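Local coordinates for 11S globulin seed storage protein (PDB 3QAC) that probably serves as a nutrient reservoir in amaranth seed, built from subunits with two cupin domains, at residues G328-N333 and T447-S452; A334-H339 and A406-L411; I357-D362 and Q382-V387. All blocks are in the same frame, centred on the assembly; numbering follows the deposited sequence.

The three contacts are nested along the chain like brackets: contact 1 closes the longest loop, contact 2 lies inside it, and contact 3 inside contact 2. All reach one antiparallel sheet of the C-terminal cupin barrel, in which strand 335-341 pairs with 449-450, 408-410 and 385-391, and 385-391 pairs in turn with 354-360. Contact 1 also takes in the end of strand 324-330, from the other sheet of the barrel. Centres of contacts 1 and 2 are about 11 Å apart, those of contacts 2 and 3 about 10 Å, and those of contacts 1 and 3 about 18 Å. Each touches a second subunit, so the same sheet that builds the barrel also contributes to the assembly.

Contact 1. Residues G328-N333 and T447-S452; sequences GVLYRN and TTLFRS
The carbonyl oxygen of Arg332 sits over the centre of the flat Arg451 guanidinium, with Arg332 O 3.0 Å from Arg451 CZ. It lies 2.9 Å above the guanidinium plane, so the attraction is probably electrostatic, between a carbonyl dipole and a delocalised charge. The Arg451 chain bends at chi2 (26°), placing CD 3.8 Å from Arg332 O. Hydrogen bonds hold the guanidinium in place: Arg451 NE donates to a lone pair of Ser452 O at 3.3 Å, in the plane of both groups, while NH1 bonds to the backbone oxygen of Glu303. The side chain of Arg332 crosses that of Arg451 with the two guanidinium planes 86° apart. Arg332 NH1 lies 3.8 Å from Arg451 NH2, a like-charge approach probably eased by solvent around the exposed Arg332. Deeper in, the contact turns apolar, and Leu330 CD2 meets Leu449 CD2 methyl to methyl at 3.6 Å. This buried pair joins the two sheets of the C-terminal cupin barrel. Leu330 ends strand 324-330 and packs against Trp397 of strand 394-401, whereas Leu449 belongs to the short strand 449-450 and rests on Met336 of strand 335-341; beyond them, Phe450 and Ser452 pack on Ser223 and Glu222 of a second subunit.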
ATOM      1  N   GLY A 328      19.902  -2.442 -20.323  1.00 37.59           N
ATOM      2  CA  GLY A 328      21.021  -1.590 -20.633  1.00 39.70           C
ATOM      3  C   GLY A 328      22.056  -2.339 -21.439  1.00 44.40           C
ATOM      4  O   GLY A 328      22.325  -3.517 -21.178  1.00 38.96           O
ATOM      5  N   VAL A 329      22.604  -1.674 -22.453  1.00 44.11           N
ATOM      6  CA  VAL A 329      23.791  -2.198 -23.096  1.00 45.39           C
ATOM      7  C   VAL A 329      24.915  -1.175 -23.014  1.00 47.04           C
ATOM      8  O   VAL A 329      24.776  -0.018 -23.436  1.00 46.95           O
ATOM      9  CB  VAL A 329      23.540  -2.698 -24.546  1.00 45.04           C
ATOM     10  CG1 VAL A 329      22.236  -3.489 -24.604  1.00 41.15           C
ATOM     11  CG2 VAL A 329      23.523  -1.542 -25.529  1.00 55.61           C
ATOM     12  N   LEU A 330      26.022  -1.593 -22.417  1.00 39.85           N
ATOM     13  CA  LEU A 330      27.200  -0.763 -22.425  1.00 46.06           C
ATOM     14  C   LEU A 330      28.147  -1.451 -23.354  1.00 42.71           C
ATOM     15  O   LEU A 330      28.326  -2.651 -23.276  1.00 48.36           O
ATOM     16  CB  LEU A 330      27.802  -0.605 -21.031  1.00 43.47           C
ATOM     17  CG  LEU A 330      27.147   0.420 -20.110  1.00 42.73           C
ATOM     18  CD1 LEU A 330      27.834   0.401 -18.770  1.00 42.62           C
ATOM     19  CD2 LEU A 330      27.237   1.810 -20.719  1.00 45.61           C
ATOM     20  N   TYR A 331      28.710  -0.685 -24.275  1.00 49.41           N
ATOM     21  CA  TYR A 331      29.682  -1.205 -25.228  1.00 55.39           C
ATOM     22  C   TYR A 331      31.046  -1.216 -24.560  1.00 54.19           C
ATOM     23  O   TYR A 331      31.174  -0.759 -23.421  1.00 48.44           O
ATOM     24  CB  TYR A 331      29.699  -0.331 -26.481  1.00 54.39           C
ATOM     25  CG  TYR A 331      28.385  -0.336 -27.231  1.00 50.24           C
ATOM     26  CD1 TYR A 331      27.710  -1.527 -27.478  1.00 51.75           C
ATOM     27  CD2 TYR A 331      27.824   0.847 -27.702  1.00 57.38           C
ATOM     28  CE1 TYR A 331      26.506  -1.545 -28.168  1.00 50.44           C
ATOM     29  CE2 TYR A 331      26.621   0.844 -28.403  1.00 57.75           C
ATOM     30  CZ  TYR A 331      25.968  -0.353 -28.629  1.00 55.43           C
ATOM     31  OH  TYR A 331      24.779  -0.359 -29.318  1.00 58.35           O
ATOM     32  N   ARG A 332      32.061  -1.721 -25.259  1.00 57.15           N
ATOM     33  CA  ARG A 332      33.391  -1.849 -24.660  1.00 58.92           C
ATOM     34  C   ARG A 332      33.834  -0.584 -23.917  1.00 54.61           C
ATOM     35  O   ARG A 332      33.814   0.518 -24.462  1.00 56.51           O
ATOM     36  CB  ARG A 332      34.448  -2.329 -25.685  1.00 65.12           C
ATOM     37  CG  ARG A 332      34.942  -1.288 -26.703  1.00 69.92           C
ATOM     38  CD  ARG A 332      36.465  -1.029 -26.593  1.00 74.15           C
ATOM     39  NE  ARG A 332      37.289  -1.839 -27.500  1.00 80.83           N
ATOM     40  CZ  ARG A 332      38.203  -1.346 -28.339  1.00 89.42           C
ATOM     41  NH1 ARG A 332      38.417  -0.037 -28.406  1.00 90.23           N
ATOM     42  NH2 ARG A 332      38.908  -2.159 -29.122  1.00 81.19           N
ATOM     43  N   ASN A 333      34.206  -0.772 -22.651  1.00 57.57           N
ATOM     44  CA  ASN A 333      34.749   0.276 -21.778  1.00 55.74           C
ATOM     45  C   ASN A 333      33.818   1.454 -21.501  1.00 54.02           C
ATOM     46  O   ASN A 333      34.224   2.444 -20.902  1.00 52.15           O
ATOM     47  CB  ASN A 333      36.111   0.760 -22.279  1.00 56.72           C
ATOM     48  CG  ASN A 333      37.104  -0.380 -22.449  1.00 64.28           C
ATOM     49  OD1 ASN A 333      37.078  -1.364 -21.706  1.00 61.08           O
ATOM     50  ND2 ASN A 333      37.982  -0.256 -23.439  1.00 67.47           N
ATOM     51  N   THR A 447      24.729  12.043 -21.988  1.00 51.86           N
ATOM     52  CA  THR A 447      23.592  11.787 -21.120  1.00 50.71           C
ATOM     53  C   THR A 447      23.646  10.351 -20.610  1.00 46.59           C
ATOM     54  O   THR A 447      23.435   9.414 -21.379  1.00 47.10           O
ATOM     55  CB  THR A 447      22.259  11.971 -21.886  1.00 45.27           C
ATOM     56  OG1 THR A 447      22.005  13.363 -22.082  1.00 48.47           O
ATOM     57  CG2 THR A 447      21.116  11.377 -21.099  1.00 44.52           C
ATOM     58  N   THR A 448      23.943  10.184 -19.320  1.00 51.02           N
ATOM     59  CA  THR A 448      23.737   8.908 -18.621  1.00 48.20           C
ATOM     60  C   THR A 448      24.721   7.810 -18.999  1.00 47.31           C
ATOM     61  O   THR A 448      25.272   7.145 -18.123  1.00 49.79           O
ATOM     62  CB  THR A 448      22.308   8.363 -18.854  1.00 47.39           C
ATOM     63  OG1 THR A 448      21.354   9.257 -18.277  1.00 50.63           O
ATOM     64  CG2 THR A 448      22.147   6.979 -18.229  1.00 49.19           C
ATOM     65  N   LEU A 449      24.897   7.594 -20.303  1.00 50.49           N
ATOM     66  CA  LEU A 449      25.852   6.621 -20.823  1.00 49.21           C
ATOM     67  C   LEU A 449      27.032   7.338 -21.461  1.00 53.62           C
ATOM     68  O   LEU A 449      26.845   8.234 -22.285  1.00 56.79           O
ATOM     69  CB  LEU A 449      25.182   5.726 -21.851  1.00 49.51           C
ATOM     70  CG  LEU A 449      24.036   4.895 -21.288  1.00 48.52           C
ATOM     71  CD1 LEU A 449      23.448   4.018 -22.366  1.00 46.63           C
ATOM     72  CD2 LEU A 449      24.536   4.055 -20.130  1.00 41.91           C
ATOM     73  N   PHE A 450      28.240   6.945 -21.064  1.00 48.51           N
ATOM     74  CA  PHE A 450      29.468   7.597 -21.504  1.00 50.01           C
ATOM     75  C   PHE A 450      30.398   6.601 -22.152  1.00 53.95           C
ATOM     76  O   PHE A 450      30.445   5.438 -21.763  1.00 51.42           O
ATOM     77  CB  PHE A 450      30.235   8.168 -20.315  1.00 55.39           C
ATOM     78  CG  PHE A 450      29.438   9.087 -19.455  1.00 58.44           C
ATOM     79  CD1 PHE A 450      29.843   9.348 -18.158  1.00 57.36           C
ATOM     80  CD2 PHE A 450      28.287   9.694 -19.938  1.00 58.08           C
ATOM     81  CE1 PHE A 450      29.119  10.204 -17.358  1.00 59.99           C
ATOM     82  CE2 PHE A 450      27.546  10.541 -19.144  1.00 53.67           C
ATOM     83  CZ  PHE A 450      27.957  10.803 -17.852  1.00 56.47           C
ATOM     84  N   ARG A 451      31.169   7.069 -23.122  1.00 53.50           N
ATOM     85  CA  ARG A 451      32.263   6.275 -23.627  1.00 58.07           C
ATOM     86  C   ARG A 451      33.457   6.521 -22.720  1.00 63.82           C
ATOM     87  O   ARG A 451      33.817   7.668 -22.451  1.00 67.20           O
ATOM     88  CB  ARG A 451      32.589   6.639 -25.067  1.00 66.90           C
ATOM     89  CG  ARG A 451      33.523   5.637 -25.705  1.00 76.37           C
ATOM     90  CD  ARG A 451      33.378   4.278 -25.023  1.00 71.71           C
ATOM     91  NE  ARG A 451      34.513   3.415 -25.314  1.00 74.55           N
ATOM     92  CZ  ARG A 451      34.622   2.677 -26.415  1.00 78.52           C
ATOM     93  NH1 ARG A 451      33.657   2.697 -27.329  1.00 76.87           N
ATOM     94  NH2 ARG A 451      35.698   1.921 -26.602  1.00 76.72           N
ATOM     95  N   SER A 452      34.048   5.437 -22.226  1.00 65.79           N
ATOM     96  CA  SER A 452      35.140   5.527 -21.255  1.00 71.80           C
ATOM     97  C   SER A 452      36.356   4.698 -21.672  1.00 72.55           C
ATOM     98  O   SER A 452      36.297   3.919 -22.628  1.00 70.83           O
ATOM     99  CB  SER A 452      34.664   5.100 -19.858  1.00 68.88           C
ATOM    100  OG  SER A 452      33.754   6.049 -19.316  1.00 70.23           O
TER

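Contact 2. Residues A334-H339 and A406-L411; sequences AMMAPH and AMFQSL
His339 and Ser410 form a lone antiparallel bridge, a non-hydrogen-bonded pair with His339 CA 4.0 Å from Ser410 CA. The touching parts run 96° apart, because the chain turns a corner at Pro338 within strand 335-341 of the C-terminal cupin barrel. Beyond the bridge a single backbone bond closes the pairing: Leu411 N donates to Pro338 O at 2.8 Å. Beside it the Leu411 side chain lies against Pro338 O and touches the proline ring with one methyl, Leu411 CD1 being 3.6 Å from Pro338 CB. Three side chains, that of His339 among them, meet next. The Phe408 ring receives the edge of the His339 imidazole on its face in an edge-to-face (T-shaped) stack, with ring centroids 5.3 Å apart and planes at 62°. Met336, extended beyond CG, reaches Phe408 tip to tip and lays its methyl over a ring face as a CH-pi contact, Met336 CE being 3.6 Å from Phe408 CZ. The same methyl also rests above the rim of the His339 ring, and is thus held against two aromatic groups at once. His339 CG is set between the backbone N and the carbonyl carbon (chi1 56°), and the imidazole is further fixed by a bond from His339 ND1 to Ala337 O, 2.7 Å long and lying close to the ring plane. Ala337 O has a second donor, a water 3.0 Å away, which spans the corner to Ser410 OG at 2.6 Å; that hydroxyl is bonded in addition to Thr448 OG1.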
ATOM      1  N   ALA A 334      32.569   1.342 -21.929  1.00 48.69           N
ATOM      2  CA  ALA A 334      31.609   2.395 -21.679  1.00 51.42           C
ATOM      3  C   ALA A 334      31.109   2.272 -20.256  1.00 50.10           C
ATOM      4  O   ALA A 334      31.221   1.212 -19.626  1.00 47.87           O
ATOM      5  CB  ALA A 334      30.454   2.314 -22.653  1.00 53.94           C
ATOM      6  N   MET A 335      30.571   3.368 -19.743  1.00 47.00           N
ATOM      7  CA  MET A 335      30.038   3.365 -18.395  1.00 55.17           C
ATOM      8  C   MET A 335      28.696   4.074 -18.317  1.00 49.89           C
ATOM      9  O   MET A 335      28.363   4.923 -19.147  1.00 46.87           O
ATOM     10  CB  MET A 335      31.026   3.994 -17.402  1.00 53.42           C
ATOM     11  CG  MET A 335      30.760   5.457 -17.112  1.00 56.37           C
ATOM     12  SD  MET A 335      31.786   6.101 -15.767  1.00 67.26           S
ATOM     13  CE  MET A 335      33.379   5.425 -16.232  1.00 61.37           C
ATOM     14  N   MET A 336      27.917   3.679 -17.322  1.00 47.33           N
ATOM     15  CA  MET A 336      26.736   4.424 -16.940  1.00 46.50           C
ATOM     16  C   MET A 336      27.153   5.270 -15.748  1.00 42.72           C
ATOM     17  O   MET A 336      27.621   4.740 -14.747  1.00 42.33           O
ATOM     18  CB  MET A 336      25.608   3.470 -16.567  1.00 44.27           C
ATOM     19  CG  MET A 336      24.319   4.182 -16.222  1.00 43.51           C
ATOM     20  SD  MET A 336      22.930   3.047 -16.232  1.00 40.72           S
ATOM     21  CE  MET A 336      21.564   4.171 -15.989  1.00 47.44           C
ATOM     22  N   ALA A 337      27.024   6.582 -15.874  1.00 40.38           N
ATOM     23  CA  ALA A 337      27.447   7.481 -14.819  1.00 43.87           C
ATOM     24  C   ALA A 337      26.873   7.079 -13.471  1.00 40.32           C
ATOM     25  O   ALA A 337      25.804   6.476 -13.395  1.00 37.21           O
ATOM     26  CB  ALA A 337      27.056   8.902 -15.135  1.00 40.05           C
ATOM     27  N   PRO A 338      27.584   7.430 -12.397  1.00 42.36           N
ATOM     28  CA  PRO A 338      27.024   7.170 -11.075  1.00 42.49           C
ATOM     29  C   PRO A 338      25.619   7.751 -11.038  1.00 42.71           C
ATOM     30  O   PRO A 338      25.418   8.889 -11.441  1.00 40.46           O
ATOM     31  CB  PRO A 338      27.948   7.959 -10.146  1.00 41.98           C
ATOM     32  CG  PRO A 338      29.239   8.060 -10.885  1.00 43.55           C
ATOM     33  CD  PRO A 338      28.842   8.191 -12.332  1.00 44.67           C
ATOM     34  N   HIS A 339      24.660   6.961 -10.588  1.00 39.18           N
ATOM     35  CA  HIS A 339      23.288   7.411 -10.508  1.00 43.03           C
ATOM     36  C   HIS A 339      22.633   6.693  -9.356  1.00 41.58           C
ATOM     37  O   HIS A 339      23.173   5.723  -8.822  1.00 39.75           O
ATOM     38  CB  HIS A 339      22.534   7.060 -11.785  1.00 38.86           C
ATOM     39  CG  HIS A 339      22.570   5.602 -12.101  1.00 40.07           C
ATOM     40  ND1 HIS A 339      23.713   4.970 -12.536  1.00 40.17           N
ATOM     41  CD2 HIS A 339      21.616   4.644 -12.019  1.00 37.32           C
ATOM     42  CE1 HIS A 339      23.461   3.687 -12.721  1.00 44.44           C
ATOM     43  NE2 HIS A 339      22.195   3.463 -12.416  1.00 44.10           N
ATOM     44  N   ALA A 406       9.792   3.546 -12.255  1.00 45.88           N
ATOM     45  CA  ALA A 406      10.986   3.856 -11.494  1.00 44.39           C
ATOM     46  C   ALA A 406      11.764   4.896 -12.291  1.00 47.15           C
ATOM     47  O   ALA A 406      11.865   4.822 -13.510  1.00 45.45           O
ATOM     48  CB  ALA A 406      11.830   2.597 -11.271  1.00 36.99           C
ATOM     49  N   MET A 407      12.301   5.873 -11.586  1.00 48.81           N
ATOM     50  CA  MET A 407      13.014   6.957 -12.204  1.00 46.33           C
ATOM     51  C   MET A 407      14.370   6.942 -11.558  1.00 41.16           C
ATOM     52  O   MET A 407      14.467   6.704 -10.361  1.00 40.05           O
ATOM     53  CB  MET A 407      12.345   8.263 -11.816  1.00 46.42           C
ATOM     54  CG  MET A 407      12.541   9.372 -12.793  1.00 53.37           C
ATOM     55  SD  MET A 407      10.984   9.625 -13.661  1.00 86.53           S
ATOM     56  CE  MET A 407      11.377   8.963 -15.289  1.00 63.77           C
ATOM     57  N   PHE A 408      15.419   7.215 -12.316  1.00 35.89           N
ATOM     58  CA  PHE A 408      16.709   7.352 -11.688  1.00 38.96           C
ATOM     59  C   PHE A 408      17.261   8.725 -11.962  1.00 37.73           C
ATOM     60  O   PHE A 408      16.715   9.455 -12.771  1.00 42.96           O
ATOM     61  CB  PHE A 408      17.676   6.265 -12.147  1.00 41.48           C
ATOM     62  CG  PHE A 408      18.113   6.401 -13.571  1.00 39.51           C
ATOM     63  CD1 PHE A 408      19.114   7.284 -13.922  1.00 40.45           C
ATOM     64  CD2 PHE A 408      17.544   5.625 -14.555  1.00 45.02           C
ATOM     65  CE1 PHE A 408      19.534   7.392 -15.239  1.00 46.37           C
ATOM     66  CE2 PHE A 408      17.954   5.738 -15.881  1.00 44.76           C
ATOM     67  CZ  PHE A 408      18.952   6.612 -16.217  1.00 41.39           C
ATOM     68  N   GLN A 409      18.333   9.083 -11.268  1.00 36.51           N
ATOM     69  CA  GLN A 409      18.988  10.343 -11.516  1.00 38.66           C
ATOM     70  C   GLN A 409      20.468  10.113 -11.647  1.00 39.51           C
ATOM     71  O   GLN A 409      21.111   9.600 -10.726  1.00 41.54           O
ATOM     72  CB  GLN A 409      18.729  11.344 -10.388  1.00 41.81           C
ATOM     73  CG  GLN A 409      19.746  12.483 -10.383  1.00 43.92           C
ATOM     74  CD  GLN A 409      19.213  13.771  -9.767  1.00 45.73           C
ATOM     75  OE1 GLN A 409      18.543  14.553 -10.435  1.00 48.14           O
ATOM     76  NE2 GLN A 409      19.527  14.002  -8.497  1.00 45.84           N
ATOM     77  N   SER A 410      21.010  10.490 -12.793  1.00 35.65           N
ATOM     78  CA  SER A 410      22.448  10.509 -12.969  1.00 40.60           C
ATOM     79  C   SER A 410      23.034  11.594 -12.085  1.00 39.63           C
ATOM     80  O   SER A 410      22.399  12.602 -11.809  1.00 43.29           O
ATOM     81  CB  SER A 410      22.804  10.770 -14.428  1.00 36.57           C
ATOM     82  OG  SER A 410      22.172   9.811 -15.258  1.00 39.39           O
ATOM     83  N   LEU A 411      24.252  11.385 -11.634  1.00 40.77           N
ATOM     84  CA  LEU A 411      24.911  12.390 -10.830  1.00 40.74           C
ATOM     85  C   LEU A 411      25.799  13.227 -11.733  1.00 42.17           C
ATOM     86  O   LEU A 411      25.982  14.414 -11.499  1.00 47.02           O
ATOM     87  CB  LEU A 411      25.717  11.713  -9.739  1.00 41.52           C
ATOM     88  CG  LEU A 411      24.828  10.753  -8.944  1.00 43.55           C
ATOM     89  CD1 LEU A 411      25.663   9.798  -8.085  1.00 41.39           C
ATOM     90  CD2 LEU A 411      23.839  11.543  -8.096  1.00 40.60           C
TER
HETATM   91  O   HOH W   1      23.606   7.665 -15.114  1.00 43.75           O

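Contact 3. Residues I357-D362 and Q382-V387; sequences IQIVND and QNFAIV
Ile359 and Ile386 lie side by side on one face of two antiparallel strands, pointing the same way, with Ile359 CG1 4.0 Å from Ile386 CD1. This is the close-packed side. Ile386 has CG1 anti to the backbone N (chi1 168°) and an extended chi2, and the resulting CD1 also meets Ile357 CG2 at 3.8 Å. Met348, Val378 and Val380, from the facing sheet, cover the three isoleucines. The opposite face, bearing Gln358, Val360, Ala385 and Val387, has fewer side-chain contacts between the strands, Gln358 CB lying 4.0 Å from Val387 CG1 and Val360 CB 4.4 Å from Ala385 CB. Val387 packs on Met335 and Pro338, and Gln358 on Gly214 of a second subunit, whose Glu216 N bonds to Gln358 OE1. The backbone pairing beneath both faces is the regular antiparallel kind from which the jelly-roll barrel of cupins is built, here joining strands 354-360 and 385-391. Gln358 and Val387 exchange two hydrogen bonds, while Val360 N donates to Ala385 O at 2.8 Å. The return bond, from Ala385 N to Val360 O, is weak, with an N-H...O angle of 126°, and there the regular pairing gives out. Past this point a ring takes over from the backbone. Phe384 turns one face to Asn361, whose CA stands 3.8 Å from the ring centroid as a CH-pi contact; Asn361 CB presses on Phe384 CE1, and Ile359 CG2 meets the ring edge. The amide of Asn361 is held from outside the two segments: OD1 accepts from the backbone N of Gln363 and Gln365, and ND2 bonds to Ile16 O. Between the two segments packing thins at the partly exposed Asp362, which has OD2 4.3 Å from Phe384 CZ and also packs on Thr179 of a second subunit.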
ATOM      1  N   ILE A 357      31.074  -2.980 -11.029  1.00 42.25           N
ATOM      2  CA  ILE A 357      29.926  -2.314 -10.474  1.00 42.77           C
ATOM      3  C   ILE A 357      30.269  -1.854  -9.081  1.00 41.00           C
ATOM      4  O   ILE A 357      30.788  -2.608  -8.268  1.00 42.54           O
ATOM      5  CB  ILE A 357      28.687  -3.241 -10.487  1.00 42.01           C
ATOM      6  CG1 ILE A 357      28.291  -3.531 -11.938  1.00 45.34           C
ATOM      7  CG2 ILE A 357      27.526  -2.603  -9.737  1.00 34.70           C
ATOM      8  CD1 ILE A 357      27.291  -4.638 -12.093  1.00 49.37           C
ATOM      9  N   GLN A 358      30.009  -0.589  -8.814  1.00 42.32           N
ATOM     10  CA  GLN A 358      30.225  -0.094  -7.472  1.00 41.86           C
ATOM     11  C   GLN A 358      28.966   0.595  -6.925  1.00 43.28           C
ATOM     12  O   GLN A 358      28.323   1.414  -7.613  1.00 38.35           O
ATOM     13  CB  GLN A 358      31.467   0.800  -7.388  1.00 37.27           C
ATOM     14  CG  GLN A 358      31.811   1.142  -5.941  1.00 51.71           C
ATOM     15  CD  GLN A 358      33.114   1.905  -5.775  1.00 55.37           C
ATOM     16  OE1 GLN A 358      33.626   2.530  -6.716  1.00 53.41           O
ATOM     17  NE2 GLN A 358      33.647   1.873  -4.562  1.00 46.61           N
ATOM     18  N   ILE A 359      28.624   0.229  -5.688  1.00 37.54           N
ATOM     19  CA  ILE A 359      27.397   0.654  -5.050  1.00 36.49           C
ATOM     20  C   ILE A 359      27.721   1.222  -3.679  1.00 38.54           C
ATOM     21  O   ILE A 359      28.530   0.661  -2.923  1.00 36.51           O
ATOM     22  CB  ILE A 359      26.417  -0.522  -4.911  1.00 33.88           C
ATOM     23  CG1 ILE A 359      26.188  -1.180  -6.268  1.00 29.31           C
ATOM     24  CG2 ILE A 359      25.116  -0.091  -4.229  1.00 29.92           C
ATOM     25  CD1 ILE A 359      25.284  -2.385  -6.200  1.00 28.31           C
ATOM     26  N   VAL A 360      27.092   2.353  -3.381  1.00 33.40           N
ATOM     27  CA  VAL A 360      27.332   3.094  -2.158  1.00 38.89           C
ATOM     28  C   VAL A 360      26.030   3.243  -1.385  1.00 39.43           C
ATOM     29  O   VAL A 360      24.959   3.438  -1.980  1.00 40.09           O
ATOM     30  CB  VAL A 360      27.844   4.503  -2.490  1.00 43.18           C
ATOM     31  CG1 VAL A 360      28.051   5.330  -1.214  1.00 44.43           C
ATOM     32  CG2 VAL A 360      29.113   4.428  -3.318  1.00 38.79           C
ATOM     33  N   ASN A 361      26.115   3.176  -0.063  1.00 39.07           N
ATOM     34  CA  ASN A 361      24.922   3.264   0.760  1.00 37.78           C
ATOM     35  C   ASN A 361      24.724   4.679   1.293  1.00 41.56           C
ATOM     36  O   ASN A 361      25.370   5.618   0.828  1.00 43.31           O
ATOM     37  CB  ASN A 361      24.965   2.226   1.883  1.00 36.92           C
ATOM     38  CG  ASN A 361      26.031   2.524   2.911  1.00 41.37           C
ATOM     39  OD1 ASN A 361      26.678   3.562   2.853  1.00 42.57           O
ATOM     40  ND2 ASN A 361      26.210   1.615   3.869  1.00 39.52           N
ATOM     41  N   ASP A 362      23.839   4.835   2.269  1.00 37.64           N
ATOM     42  CA  ASP A 362      23.504   6.155   2.782  1.00 41.61           C
ATOM     43  C   ASP A 362      24.613   6.728   3.649  1.00 47.66           C
ATOM     44  O   ASP A 362      24.600   7.912   3.995  1.00 50.88           O
ATOM     45  CB  ASP A 362      22.213   6.090   3.590  1.00 46.21           C
ATOM     46  CG  ASP A 362      22.258   5.019   4.666  1.00 46.53           C
ATOM     47  OD1 ASP A 362      22.201   5.369   5.857  1.00 54.31           O
ATOM     48  OD2 ASP A 362      22.349   3.823   4.316  1.00 50.46           O
ATOM     49  N   GLN A 382      16.800   0.931  -3.294  1.00 34.04           N
ATOM     50  CA  GLN A 382      16.308   2.270  -3.565  1.00 28.10           C
ATOM     51  C   GLN A 382      17.246   3.286  -2.972  1.00 29.86           C
ATOM     52  O   GLN A 382      17.611   3.183  -1.799  1.00 33.19           O
ATOM     53  CB  GLN A 382      14.915   2.487  -2.962  1.00 32.79           C
ATOM     54  CG  GLN A 382      14.436   3.946  -3.078  1.00 33.04           C
ATOM     55  CD  GLN A 382      13.156   4.234  -2.302  1.00 35.40           C
ATOM     56  OE1 GLN A 382      12.495   5.246  -2.552  1.00 33.24           O
ATOM     57  NE2 GLN A 382      12.800   3.352  -1.365  1.00 28.18           N
ATOM     58  N   ASN A 383      17.630   4.257  -3.792  1.00 28.70           N
ATOM     59  CA  ASN A 383      18.400   5.404  -3.364  1.00 29.84           C
ATOM     60  C   ASN A 383      19.882   5.112  -3.221  1.00 32.53           C
ATOM     61  O   ASN A 383      20.669   6.035  -3.092  1.00 31.90           O
ATOM     62  CB  ASN A 383      17.834   6.026  -2.075  1.00 31.20           C
ATOM     63  CG  ASN A 383      16.643   6.955  -2.332  1.00 35.44           C
ATOM     64  OD1 ASN A 383      16.240   7.712  -1.447  1.00 32.89           O
ATOM     65  ND2 ASN A 383      16.089   6.908  -3.545  1.00 27.89           N
ATOM     66  N   PHE A 384      20.270   3.839  -3.260  1.00 32.68           N
ATOM     67  CA  PHE A 384      21.692   3.521  -3.234  1.00 33.20           C
ATOM     68  C   PHE A 384      22.341   3.966  -4.544  1.00 34.41           C
ATOM     69  O   PHE A 384      21.877   3.627  -5.638  1.00 34.62           O
ATOM     70  CB  PHE A 384      21.944   2.026  -2.974  1.00 33.23           C
ATOM     71  CG  PHE A 384      21.878   1.626  -1.499  1.00 31.15           C
ATOM     72  CD1 PHE A 384      22.733   0.646  -0.993  1.00 29.85           C
ATOM     73  CD2 PHE A 384      20.959   2.211  -0.639  1.00 28.21           C
ATOM     74  CE1 PHE A 384      22.681   0.251   0.346  1.00 30.24           C
ATOM     75  CE2 PHE A 384      20.900   1.837   0.710  1.00 33.49           C
ATOM     76  CZ  PHE A 384      21.774   0.843   1.203  1.00 31.86           C
ATOM     77  N   ALA A 385      23.426   4.716  -4.424  1.00 31.11           N
ATOM     78  CA  ALA A 385      24.143   5.205  -5.589  1.00 33.95           C
ATOM     79  C   ALA A 385      24.975   4.112  -6.235  1.00 39.80           C
ATOM     80  O   ALA A 385      25.565   3.268  -5.550  1.00 38.26           O
ATOM     81  CB  ALA A 385      25.005   6.375  -5.228  1.00 35.30           C
ATOM     82  N   ILE A 386      25.013   4.138  -7.565  1.00 39.16           N
ATOM     83  CA  ILE A 386      25.657   3.094  -8.331  1.00 38.96           C
ATOM     84  C   ILE A 386      26.259   3.596  -9.652  1.00 41.25           C
ATOM     85  O   ILE A 386      25.716   4.502 -10.284  1.00 43.86           O
ATOM     86  CB  ILE A 386      24.712   1.895  -8.559  1.00 35.94           C
ATOM     87  CG1 ILE A 386      25.290   0.949  -9.599  1.00 35.86           C
ATOM     88  CG2 ILE A 386      23.309   2.362  -8.981  1.00 41.46           C
ATOM     89  CD1 ILE A 386      24.475  -0.275  -9.809  1.00 36.29           C
ATOM     90  N   VAL A 387      27.410   3.023 -10.014  1.00 38.76           N
ATOM     91  CA  VAL A 387      28.072   3.234 -11.303  1.00 41.25           C
ATOM     92  C   VAL A 387      28.365   1.881 -11.952  1.00 39.78           C
ATOM     93  O   VAL A 387      28.629   0.886 -11.280  1.00 42.61           O
ATOM     94  CB  VAL A 387      29.379   4.062 -11.159  1.00 40.43           C
ATOM     95  CG1 VAL A 387      30.368   3.373 -10.215  1.00 39.91           C
ATOM     96  CG2 VAL A 387      30.003   4.339 -12.530  1.00 42.61           C
TER